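Local coordinates for cytochrome c-550-like protein (Thermosynechococcus elongatus, PDB 4LJI), which probably serves as a low-potential, covalently heme-bearing c-type cytochrome in electron transfer, able to replace cytochrome c-550 of photosystem II in part, at residues Thr78-Lys90 and Cys101-Glu115. Residues are numbered along the deposited sequence; the frame is centred on the assembly and turned at random. Where two conformers were deposited one is given.
Sequences TIASLVAFQRSPK and CRRVSEDWLTTEQLE. With HEC (heme c), chain C.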
loop_
_atom_site.group_PDB
_atom_site.type_symbol
_atom_site.label_atom_id
_atom_site.label_comp_id
_atom_site.label_asym_id
_atom_site.label_seq_id
_atom_site.Cartn_x
_atom_site.Cartn_y
_atom_site.Cartn_z
ATOM N N THR A 78 -13.496 -16.366 8.046
ATOM C CA THR A 78 -14.863 -15.866 8.198
ATOM C C THR A 78 -14.823 -14.362 8.328
ATOM O O THR A 78 -13.773 -13.808 8.656
ATOM C CB THR A 78 -15.544 -16.444 9.467
ATOM O OG1 THR A 78 -14.827 -15.991 10.616
ATOM C CG2 THR A 78 -15.552 -17.972 9.467
ATOM N N ILE A 79 -15.942 -13.692 8.060
ATOM C CA ILE A 79 -16.005 -12.235 8.221
ATOM C C ILE A 79 -15.642 -11.820 9.650
ATOM O O ILE A 79 -14.839 -10.904 9.851
ATOM C CB ILE A 79 -17.417 -11.673 7.917
ATOM C CG1 ILE A 79 -17.853 -12.006 6.491
ATOM C CG2 ILE A 79 -17.381 -10.132 8.074
ATOM C CD1 ILE A 79 -16.874 -11.485 5.408
ATOM N N ALA A 80 -16.250 -12.470 10.651
ATOM C CA ALA A 80 -16.002 -12.068 12.025
ATOM C C ALA A 80 -14.542 -12.243 12.427
ATOM O O ALA A 80 -13.970 -11.400 13.143
ATOM C CB ALA A 80 -16.916 -12.813 12.988
ATOM N N SER A 81 -13.918 -13.326 11.966
ATOM C CA SER A 81 -12.535 -13.588 12.358
ATOM C C SER A 81 -11.565 -12.615 11.684
ATOM O O SER A 81 -10.594 -12.232 12.282
ATOM C CB SER A 81 -12.133 -15.054 12.089
ATOM O OG SER A 81 -12.309 -15.419 10.732
ATOM N N LEU A 82 -11.867 -12.199 10.461
ATOM C CA LEU A 82 -10.956 -11.261 9.744
ATOM C C LEU A 82 -11.122 -9.853 10.348
ATOM O O LEU A 82 -10.148 -9.137 10.541
ATOM C CB LEU A 82 -11.228 -11.251 8.242
ATOM C CG LEU A 82 -10.676 -12.477 7.532
ATOM C CD1 LEU A 82 -11.248 -12.536 6.133
ATOM C CD2 LEU A 82 -9.196 -12.350 7.501
ATOM N N VAL A 83 -12.349 -9.477 10.676
ATOM C CA VAL A 83 -12.570 -8.168 11.301
ATOM C C VAL A 83 -11.844 -8.097 12.660
ATOM O O VAL A 83 -11.086 -7.129 12.928
ATOM C CB VAL A 83 -14.090 -7.874 11.462
ATOM C CG1 VAL A 83 -14.336 -6.626 12.327
ATOM C CG2 VAL A 83 -14.686 -7.717 10.077
ATOM N N ALA A 84 -12.002 -9.134 13.475
ATOM C CA ALA A 84 -11.383 -9.156 14.799
ATOM C C ALA A 84 -9.873 -9.131 14.675
ATOM O O ALA A 84 -9.190 -8.639 15.566
ATOM C CB ALA A 84 -11.793 -10.350 15.562
ATOM N N PHE A 85 -9.372 -9.669 13.571
ATOM C CA PHE A 85 -7.935 -9.695 13.352
ATOM C C PHE A 85 -7.484 -8.280 13.061
ATOM O O PHE A 85 -6.531 -7.784 13.655
ATOM C CB PHE A 85 -7.532 -10.622 12.199
ATOM C CG PHE A 85 -6.082 -10.557 11.887
ATOM C CD1 PHE A 85 -5.162 -11.273 12.651
ATOM C CD2 PHE A 85 -5.639 -9.748 10.856
ATOM C CE1 PHE A 85 -3.802 -11.181 12.369
ATOM C CE2 PHE A 85 -4.293 -9.648 10.558
ATOM C CZ PHE A 85 -3.373 -10.384 11.327
ATOM N N GLN A 86 -8.210 -7.605 12.186
ATOM C CA GLN A 86 -7.751 -6.301 11.742
ATOM C C GLN A 86 -7.831 -5.260 12.853
ATOM O O GLN A 86 -7.074 -4.284 12.868
ATOM C CB GLN A 86 -8.473 -5.850 10.482
ATOM C CG GLN A 86 -7.452 -5.214 9.513
ATOM C CD GLN A 86 -6.355 -6.176 9.161
ATOM O OE1 GLN A 86 -6.620 -7.306 8.792
ATOM N NE2 GLN A 86 -5.101 -5.734 9.264
ATOM N N ARG A 87 -8.754 -5.471 13.786
ATOM C CA ARG A 87 -8.869 -4.527 14.895
ATOM C C ARG A 87 -7.655 -4.611 15.823
ATOM O O ARG A 87 -7.240 -3.604 16.445
ATOM C CB ARG A 87 -10.164 -4.798 15.651
ATOM C CG ARG A 87 -11.414 -4.381 14.878
ATOM C CD ARG A 87 -11.472 -2.888 14.664
ATOM N NE ARG A 87 -12.734 -2.477 14.077
ATOM C CZ ARG A 87 -12.876 -1.529 13.162
ATOM N NH1 ARG A 87 -11.818 -0.863 12.688
ATOM N NH2 ARG A 87 -14.090 -1.260 12.706
ATOM N N SER A 88 -7.101 -5.809 15.937
ATOM C CA SER A 88 -5.950 -6.060 16.801
ATOM C C SER A 88 -5.149 -7.230 16.251
ATOM O O SER A 88 -5.374 -8.367 16.646
ATOM C CB SER A 88 -6.413 -6.405 18.219
ATOM O OG SER A 88 -5.293 -6.503 19.092
ATOM N N PRO A 89 -4.218 -6.961 15.308
ATOM C CA PRO A 89 -3.523 -8.094 14.673
ATOM C C PRO A 89 -2.723 -8.972 15.629
ATOM O O PRO A 89 -2.060 -8.463 16.539
ATOM C CB PRO A 89 -2.613 -7.406 13.638
ATOM C CG PRO A 89 -3.377 -6.149 13.284
ATOM C CD PRO A 89 -3.969 -5.693 14.599
ATOM N N LYS A 90 -2.807 -10.288 15.449
ATOM C CA LYS A 90 -2.144 -11.229 16.313
ATOM C C LYS A 90 -1.100 -12.048 15.559
ATOM O O LYS A 90 -1.058 -12.045 14.310
ATOM C CB LYS A 90 -3.178 -12.194 16.927
ATOM C CG LYS A 90 -4.272 -11.548 17.801
ATOM C CD LYS A 90 -3.724 -11.165 19.172
ATOM C CE LYS A 90 -4.800 -10.466 19.980
ATOM N NZ LYS A 90 -4.952 -9.081 19.480
ATOM N N CYS A 101 1.633 -6.103 10.929
ATOM C CA CYS A 101 0.528 -5.842 10.013
ATOM C C CYS A 101 -0.057 -4.488 10.417
ATOM O O CYS A 101 0.470 -3.841 11.318
ATOM C CB CYS A 101 -0.514 -6.991 10.115
ATOM S SG CYS A 101 -1.974 -6.999 8.992
ATOM N N ARG A 102 -1.130 -4.057 9.762
ATOM C CA ARG A 102 -1.682 -2.717 9.933
ATOM C C ARG A 102 -2.938 -2.814 10.779
ATOM O O ARG A 102 -3.948 -3.371 10.345
ATOM C CB ARG A 102 -2.029 -2.108 8.568
ATOM C CG ARG A 102 -2.596 -0.719 8.617
ATOM C CD ARG A 102 -1.762 0.173 9.507
ATOM N NE ARG A 102 -2.070 1.577 9.270
ATOM C CZ ARG A 102 -1.399 2.346 8.418
ATOM N NH1 ARG A 102 -1.752 3.615 8.249
ATOM N NH2 ARG A 102 -0.378 1.841 7.739
ATOM N N ARG A 103 -2.870 -2.296 11.992
ATOM C CA ARG A 103 -4.033 -2.285 12.859
ATOM C C ARG A 103 -5.012 -1.253 12.300
ATOM O O ARG A 103 -4.596 -0.178 11.851
ATOM C CB ARG A 103 -3.563 -1.904 14.253
ATOM C CG ARG A 103 -4.452 -2.325 15.379
ATOM C CD ARG A 103 -3.591 -2.643 16.595
ATOM N NE ARG A 103 -4.398 -3.131 17.711
ATOM C CZ ARG A 103 -3.897 -3.685 18.810
ATOM N NH1 ARG A 103 -2.583 -3.839 18.945
ATOM N NH2 ARG A 103 -4.708 -4.099 19.769
ATOM N N VAL A 104 -6.313 -1.544 12.317
ATOM C CA VAL A 104 -7.254 -0.596 11.766
ATOM C C VAL A 104 -8.255 -0.215 12.870
ATOM O O VAL A 104 -9.053 -1.030 13.312
ATOM C CB VAL A 104 -7.980 -1.154 10.559
ATOM C CG1 VAL A 104 -9.001 -0.174 10.065
ATOM C CG2 VAL A 104 -6.983 -1.435 9.432
ATOM N N SER A 105 -8.165 1.040 13.298
ATOM C CA SER A 105 -8.945 1.575 14.396
ATOM C C SER A 105 -10.323 1.863 13.874
ATOM O O SER A 105 -10.528 1.975 12.682
ATOM C CB SER A 105 -8.336 2.890 14.866
ATOM O OG SER A 105 -8.796 3.965 14.038
ATOM N N GLU A 106 -11.298 2.012 14.770
ATOM C CA GLU A 106 -12.642 2.290 14.290
ATOM C C GLU A 106 -12.752 3.694 13.738
ATOM O O GLU A 106 -13.702 4.029 13.043
ATOM C CB GLU A 106 -13.652 2.106 15.407
ATOM C CG GLU A 106 -13.829 0.664 15.813
ATOM C CD GLU A 106 -15.050 0.473 16.690
ATOM O OE1 GLU A 106 -16.189 0.682 16.205
ATOM O OE2 GLU A 106 -14.882 0.104 17.871
ATOM N N ASP A 107 -11.782 4.521 14.093
ATOM C CA ASP A 107 -11.710 5.890 13.622
ATOM C C ASP A 107 -11.206 5.900 12.179
ATOM O O ASP A 107 -11.389 6.870 11.440
ATOM C CB ASP A 107 -10.779 6.674 14.536
ATOM C CG ASP A 107 -11.058 6.401 16.006
ATOM O OD1 ASP A 107 -11.999 7.015 16.575
ATOM O OD2 ASP A 107 -10.353 5.545 16.589
ATOM N N TRP A 108 -10.587 4.798 11.782
ATOM C CA TRP A 108 -10.071 4.660 10.424
ATOM C C TRP A 108 -11.116 3.974 9.542
ATOM O O TRP A 108 -11.574 4.543 8.551
ATOM C CB TRP A 108 -8.752 3.889 10.457
ATOM C CG TRP A 108 -7.962 3.926 9.174
ATOM C CD1 TRP A 108 -8.075 3.067 8.129
ATOM C CD2 TRP A 108 -6.932 4.860 8.817
ATOM N NE1 TRP A 108 -7.188 3.403 7.133
ATOM C CE2 TRP A 108 -6.475 4.505 7.531
ATOM C CE3 TRP A 108 -6.351 5.960 9.459
ATOM C CZ2 TRP A 108 -5.460 5.210 6.873
ATOM C CZ3 TRP A 108 -5.339 6.665 8.799
ATOM C CH2 TRP A 108 -4.912 6.284 7.520
ATOM N N LEU A 109 -11.506 2.757 9.909
ATOM C CA LEU A 109 -12.566 2.057 9.192
ATOM C C LEU A 109 -13.712 1.627 10.111
ATOM O O LEU A 109 -13.477 1.089 11.179
ATOM C CB LEU A 109 -11.981 0.843 8.467
ATOM C CG LEU A 109 -11.023 1.258 7.353
ATOM C CD1 LEU A 109 -10.372 0.037 6.726
ATOM C CD2 LEU A 109 -11.784 2.059 6.329
ATOM N N THR A 110 -14.945 1.860 9.681
ATOM C CA THR A 110 -16.132 1.478 10.474
ATOM C C THR A 110 -16.281 -0.026 10.334
ATOM O O THR A 110 -15.659 -0.643 9.467
ATOM C CB THR A 110 -17.387 2.111 9.928
ATOM O OG1 THR A 110 -17.678 1.563 8.629
ATOM C CG2 THR A 110 -17.215 3.634 9.839
ATOM N N THR A 111 -17.092 -0.602 11.202
ATOM C CA THR A 111 -17.459 -2.011 11.169
ATOM C C THR A 111 -17.846 -2.478 9.769
ATOM O O THR A 111 -17.315 -3.469 9.287
ATOM C CB THR A 111 -18.660 -2.250 12.122
ATOM O OG1 THR A 111 -18.311 -1.731 13.404
ATOM C CG2 THR A 111 -19.004 -3.738 12.230
ATOM N N GLU A 112 -18.770 -1.767 9.130
ATOM C CA GLU A 112 -19.277 -2.169 7.823
ATOM C C GLU A 112 -18.190 -2.109 6.751
ATOM O O GLU A 112 -18.099 -2.983 5.889
ATOM C CB GLU A 112 -20.450 -1.294 7.403
ATOM C CG GLU A 112 -21.727 -1.542 8.216
ATOM C CD GLU A 112 -21.911 -0.512 9.314
ATOM O OE1 GLU A 112 -20.882 -0.026 9.844
ATOM O OE2 GLU A 112 -23.088 -0.189 9.645
ATOM N N GLN A 113 -17.393 -1.052 6.796
ATOM C CA GLN A 113 -16.272 -0.932 5.849
ATOM C C GLN A 113 -15.313 -2.103 5.986
ATOM O O GLN A 113 -14.926 -2.729 4.979
ATOM C CB GLN A 113 -15.487 0.355 6.054
ATOM C CG GLN A 113 -16.152 1.589 5.508
ATOM C CD GLN A 113 -15.371 2.829 5.848
ATOM O OE1 GLN A 113 -15.048 3.088 7.009
ATOM N NE2 GLN A 113 -15.034 3.594 4.828
ATOM N N LEU A 114 -14.912 -2.403 7.217
ATOM C CA LEU A 114 -14.013 -3.524 7.476
ATOM C C LEU A 114 -14.649 -4.860 7.085
ATOM O O LEU A 114 -13.932 -5.765 6.617
ATOM C CB LEU A 114 -13.611 -3.532 8.941
ATOM C CG LEU A 114 -12.253 -4.099 9.248
ATOM C CD1 LEU A 114 -11.193 -3.273 8.485
ATOM C CD2 LEU A 114 -11.986 -4.054 10.711
ATOM N N GLU A 115 -15.968 -5.010 7.248
ATOM C CA GLU A 115 -16.667 -6.177 6.728
ATOM C C GLU A 115 -16.493 -6.331 5.233
ATOM O O GLU A 115 -16.274 -7.435 4.766
ATOM C CB GLU A 115 -18.176 -6.110 7.049
ATOM C CG GLU A 115 -18.521 -6.491 8.461
ATOM C CD GLU A 115 -19.971 -6.257 8.783
ATOM O OE1 GLU A 115 -20.365 -6.562 9.924
ATOM O OE2 GLU A 115 -20.700 -5.769 7.891
HETATM FE FE HEC C . -1.459 -7.642 6.930
HETATM C CHA HEC C . -0.903 -10.795 8.221
HETATM C CHB HEC C . -4.787 -8.400 6.443
HETATM C CHC HEC C . -2.107 -4.340 5.902
HETATM C CHD HEC C . 1.845 -7.006 6.910
HETATM N NA HEC C . -2.610 -9.256 7.203
HETATM C C1A HEC C . -2.174 -10.439 7.801
HETATM C C2A HEC C . -3.300 -11.350 7.861
HETATM C C3A HEC C . -4.367 -10.674 7.356
HETATM C C4A HEC C . -3.979 -9.380 6.988
HETATM C CMA HEC C . -5.773 -11.202 7.245
HETATM C CAA HEC C . -3.305 -12.791 8.375
HETATM C CBA HEC C . -2.866 -13.774 7.261
HETATM C CGA HEC C . -2.864 -15.224 7.679
HETATM O O1A HEC C . -3.286 -15.594 8.810
HETATM O O2A HEC C . -2.433 -16.100 6.859
HETATM N NB HEC C . -3.118 -6.561 6.273
HETATM C C1B HEC C . -4.362 -7.072 6.207
HETATM C C2B HEC C . -5.239 -6.071 5.743
HETATM C C3B HEC C . -4.537 -4.898 5.613
HETATM C C4B HEC C . -3.148 -5.258 5.940
HETATM C CMB HEC C . -6.727 -6.246 5.533
HETATM C CAB HEC C . -5.027 -3.574 5.157
HETATM C CBB HEC C . -5.903 -3.005 6.069
HETATM N NC HEC C . -0.337 -5.972 6.476
HETATM C C1C HEC C . -0.801 -4.737 6.108
HETATM C C2C HEC C . 0.316 -3.954 5.790
HETATM C C3C HEC C . 1.440 -4.686 6.074
HETATM C C4C HEC C . 1.033 -5.972 6.523
HETATM C CMC HEC C . 0.261 -2.524 5.273
HETATM C CAC HEC C . 2.842 -4.218 5.834
HETATM C CBC HEC C . 3.337 -3.142 6.487
HETATM N ND HEC C . 0.126 -8.697 7.449
HETATM C C1D HEC C . 1.381 -8.224 7.420
HETATM C C2D HEC C . 2.295 -9.215 7.986
HETATM C C3D HEC C . 1.548 -10.280 8.339
HETATM C C4D HEC C . 0.178 -9.944 7.979
HETATM C CMD HEC C . 3.799 -9.070 8.118
HETATM C CAD HEC C . 2.044 -11.539 8.996
HETATM C CBD HEC C . 1.731 -11.402 10.501
HETATM C CGD HEC C . 2.201 -12.338 11.598
HETATM O O1D HEC C . 2.226 -13.592 11.469
HETATM O O2D HEC C . 2.548 -11.824 12.691
#
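Arg-87 packs its guanidinium against the loop 101-110 in this cytochrome c fold, where that loop carries the distal heme ligand. CG lies beside the backbone N (chi1 -72°) and the chain folds again at chi2, turning the group back over Leu-114. CD2 of Leu-114 sits over the centre of one face, 3.6 Å from CZ, and CG of Glu-106 over the opposite face. Around the edge, NH1 donates to Val-104 O at 2.8 Å, in the guanidinium plane but from above the carbonyl plane, while NH1 and NH2 together grip Leu-109 O. A long, flat-ended side chain with several N-H donors suits this place, serving both carbonyls at once; a methionine here would probably leave Val-104 O and Leu-109 O without these donors. Val-83 CG1 meets Leu-114 CD2; branched apolar side chains suit this spot, where helix 79-87 packs against helix 111-127.

Toward the heme, Gln-86 bends at chi2 (58°) and NE2 reaches Arg-102 O at 2.8 Å, the acceptor lying nearly in the amide plane of Gln-86; an amide N-H suits a loop carbonyl beside the heme. The backbone O of Gln-86 receives Val-104 N. The same NE2 less certainly donates to Cys-101 SG, which also lies at the edge of the Phe-85 ring. Cysteine suits because its sulfur binds the iron directly, 2.2 Å from SG to FE, with His-51 NE2 as the other axial ligand.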